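PDB 2II1: acetamidase from Bacillus halodurans, which probably hydrolyses carbon-nitrogen bonds of linear amides, as a calcium-binding member of the acetamidase/formamidase family. Local coordinates for residues 153-158 against 276-281. Sequence-based numbering, arbitrary orientation.
Sequences GGNLDT and IVNPLK. With CA (calcium ion), chain E.
Asn278 reaches with its amide into the calcium site to which Asn155 and Asp157 contribute. Its ND2 gives a nearly straight hydrogen bond (174°) to Asp157 OD2 at 3.0 Å. The donor comes from above the carboxylate plane, while the acceptor lies in the plane of the amide. A weak second bond runs from the same ND2 to Asn155 O, at 3.2 Å. The amides of Asn155 and Asn278 stack, their planes 27° apart. With CG swung opposite the backbone N (chi1 -159°), the Asn155 amide extends toward Asn278 and its OD1 binds the calcium at 2.3 Å. Asp157 chelates the ion with both oxygens, OD1 at 2.5 Å and OD2 at 2.4 Å. Water 1, itself a calcium ligand, accepts from Asn155 ND2 and donates to Asn278 OD1 at 2.6 Å. Asn155 ND2 also bonds Gly147 O. Asn278 is therefore a second-shell residue, holding both a ligand carboxylate and a ligand water. With an alanine in its place, Asp157 OD2 would probably lose this donor and water 1 this acceptor. The tight part is this buried trio. On the looser side, exposed Pro279 and its neighbour Leu280 do not touch 153-158. Asp182 completes the protein ligands of this calcium. Segment 153-158 begins on strand 153-155, which pairs with strand 131-136. The loop at 276-281 joins strand 270-275 to strand 281-288 in the nine-stranded sheet.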
ATOM      1  N   GLY A 153       3.316  19.496  -2.108  1.00 12.46           N
ATOM      2  CA  GLY A 153       3.657  18.703  -0.911  1.00 11.81           C
ATOM      3  C   GLY A 153       2.611  18.964   0.163  1.00 12.15           C
ATOM      4  O   GLY A 153       1.419  18.721  -0.051  1.00 10.23           O
ATOM      5  N   GLY A 154       3.056  19.484   1.302  1.00 11.12           N
ATOM      6  CA  GLY A 154       2.196  19.676   2.455  1.00  9.75           C
ATOM      7  C   GLY A 154       2.043  18.399   3.279  1.00 11.07           C
ATOM      8  O   GLY A 154       3.008  17.643   3.428  1.00 10.43           O
ATOM      9  N   ASN A 155       0.821  18.136   3.749  1.00 10.81           N
ATOM     10  CA  ASN A 155       0.522  17.059   4.698  1.00 10.23           C
ATOM     11  C   ASN A 155       0.467  15.672   4.019  1.00 10.95           C
ATOM     12  O   ASN A 155      -0.604  15.081   3.824  1.00  8.08           O
ATOM     13  CB  ASN A 155      -0.768  17.384   5.422  1.00 11.97           C
ATOM     14  CG  ASN A 155      -0.904  16.661   6.722  1.00 16.43           C
ATOM     15  OD1 ASN A 155       0.037  16.006   7.214  1.00  9.40           O
ATOM     16  ND2 ASN A 155      -2.089  16.745   7.292  1.00 15.16           N
ATOM     17  N   LEU A 156       1.654  15.200   3.627  1.00 10.61           N
ATOM     18  CA  LEU A 156       1.806  13.980   2.808  1.00 14.16           C
ATOM     19  C   LEU A 156       1.760  12.718   3.661  1.00 15.18           C
ATOM     20  O   LEU A 156       1.409  11.647   3.156  1.00 18.04           O
ATOM     21  CB  LEU A 156       3.153  14.013   2.031  1.00 15.56           C
ATOM     22  CG  LEU A 156       3.325  15.032   0.891  1.00 13.05           C
ATOM     23  CD1 LEU A 156       4.705  15.038   0.252  1.00  8.52           C
ATOM     24  CD2 LEU A 156       2.291  14.825  -0.216  1.00  7.53           C
ATOM     25  N   ASP A 157       2.142  12.849   4.941  1.00 11.54           N
ATOM     26  CA  ASP A 157       2.297  11.711   5.845  1.00 12.62           C
ATOM     27  C   ASP A 157       2.796  10.435   5.158  1.00 11.30           C
ATOM     28  O   ASP A 157       2.145   9.385   5.181  1.00 13.03           O
ATOM     29  CB  ASP A 157       1.015  11.503   6.663  1.00 12.92           C
ATOM     30  CG  ASP A 157       0.744  12.661   7.604  1.00 13.70           C
ATOM     31  OD1 ASP A 157       1.722  13.292   8.071  1.00 15.88           O
ATOM     32  OD2 ASP A 157      -0.432  12.947   7.890  1.00 11.40           O
ATOM     33  N   THR A 158       3.990  10.552   4.573  1.00 13.83           N
ATOM     34  CA  THR A 158       4.637   9.487   3.810  1.00 11.50           C
ATOM     35  C   THR A 158       5.844   9.033   4.610  1.00 12.20           C
ATOM     36  O   THR A 158       6.780   9.814   4.861  1.00 11.13           O
ATOM     37  CB  THR A 158       4.992  10.010   2.370  1.00 11.26           C
ATOM     38  OG1 THR A 158       3.776  10.261   1.664  1.00 12.34           O
ATOM     39  CG2 THR A 158       5.832   9.040   1.555  1.00  9.36           C
ATOM     40  N   ILE A 276      -4.661   7.948   4.803  1.00 10.35           N
ATOM     41  CA  ILE A 276      -6.071   8.054   4.360  1.00 10.95           C
ATOM     42  C   ILE A 276      -6.945   8.959   5.225  1.00 13.45           C
ATOM     43  O   ILE A 276      -8.199   8.890   5.171  1.00 10.46           O
ATOM     44  CB  ILE A 276      -6.735   6.652   4.213  1.00 11.12           C
ATOM     45  CG1 ILE A 276      -6.823   5.920   5.554  1.00 13.60           C
ATOM     46  CG2 ILE A 276      -5.949   5.804   3.239  1.00 15.22           C
ATOM     47  CD1 ILE A 276      -7.702   4.684   5.523  1.00  9.71           C
ATOM     48  N   VAL A 277      -6.300   9.832   5.998  1.00 11.71           N
ATOM     49  CA  VAL A 277      -7.001  10.556   7.079  1.00 12.67           C
ATOM     50  C   VAL A 277      -7.057  12.083   6.910  1.00 10.61           C
ATOM     51  O   VAL A 277      -7.765  12.738   7.651  1.00 12.75           O
ATOM     52  CB  VAL A 277      -6.382  10.224   8.463  1.00  8.79           C
ATOM     53  CG1 VAL A 277      -6.568   8.753   8.770  1.00  3.69           C
ATOM     54  CG2 VAL A 277      -4.935  10.615   8.494  1.00  5.98           C
ATOM     55  N   ASN A 278      -6.290  12.627   5.957  1.00 11.80           N
ATOM     56  CA  ASN A 278      -6.200  14.076   5.746  1.00 13.53           C
ATOM     57  C   ASN A 278      -7.260  14.504   4.726  1.00 12.86           C
ATOM     58  O   ASN A 278      -7.865  13.629   4.086  1.00 12.61           O
ATOM     59  CB  ASN A 278      -4.770  14.458   5.335  1.00 11.32           C
ATOM     60  CG  ASN A 278      -3.754  14.136   6.418  1.00 12.81           C
ATOM     61  OD1 ASN A 278      -4.071  14.162   7.628  1.00  5.65           O
ATOM     62  ND2 ASN A 278      -2.524  13.817   5.998  1.00  6.95           N
ATOM     63  N   PRO A 279      -7.545  15.831   4.611  1.00 13.72           N
ATOM     64  CA  PRO A 279      -8.573  16.283   3.675  1.00 13.00           C
ATOM     65  C   PRO A 279      -8.351  15.844   2.236  1.00 12.09           C
ATOM     66  O   PRO A 279      -9.316  15.709   1.474  1.00  7.58           O
ATOM     67  CB  PRO A 279      -8.536  17.800   3.813  1.00 13.36           C
ATOM     68  CG  PRO A 279      -8.047  18.014   5.190  1.00 15.65           C
ATOM     69  CD  PRO A 279      -7.014  16.961   5.388  1.00 13.85           C
ATOM     70  N   LEU A 280      -7.099  15.605   1.862  1.00  9.94           N
ATOM     71  CA  LEU A 280      -6.841  14.832   0.670  1.00  8.54           C
ATOM     72  C   LEU A 280      -6.074  13.585   1.117  1.00 10.07           C
ATOM     73  O   LEU A 280      -5.350  13.603   2.118  1.00 13.67           O
ATOM     74  CB  LEU A 280      -6.154  15.664  -0.445  1.00  9.06           C
ATOM     75  CG  LEU A 280      -6.915  16.859  -1.062  1.00 11.93           C
ATOM     76  CD1 LEU A 280      -6.280  17.335  -2.361  1.00 15.49           C
ATOM     77  CD2 LEU A 280      -8.330  16.483  -1.317  1.00 14.01           C
ATOM     78  N   LYS A 281      -6.321  12.484   0.421  1.00 10.21           N
ATOM     79  CA  LYS A 281      -5.653  11.213   0.673  1.00  9.98           C
ATOM     80  C   LYS A 281      -4.374  11.139  -0.208  1.00  6.52           C
ATOM     81  O   LYS A 281      -4.310  11.717  -1.285  1.00  5.72           O
ATOM     82  CB  LYS A 281      -6.603  10.031   0.377  1.00 10.50           C
ATOM     83  CG  LYS A 281      -8.055  10.196   0.838  1.00 17.04           C
ATOM     84  CD  LYS A 281      -8.165  10.324   2.335  1.00 21.16           C
ATOM     85  CE  LYS A 281      -9.596  10.691   2.777  1.00 25.37           C
ATOM     86  NZ  LYS A 281      -9.584  11.291   4.166  1.00 18.80           N
TER
HETATM   87 CA    CA E 400       0.223  14.844   9.238  1.00 15.04          CA
HETATM   88  O   HOH W   1      -2.115  14.711   9.319  1.00 14.95           O
HETATM   89  O   HOH W   2       0.108  13.600  11.353  1.00 22.75           O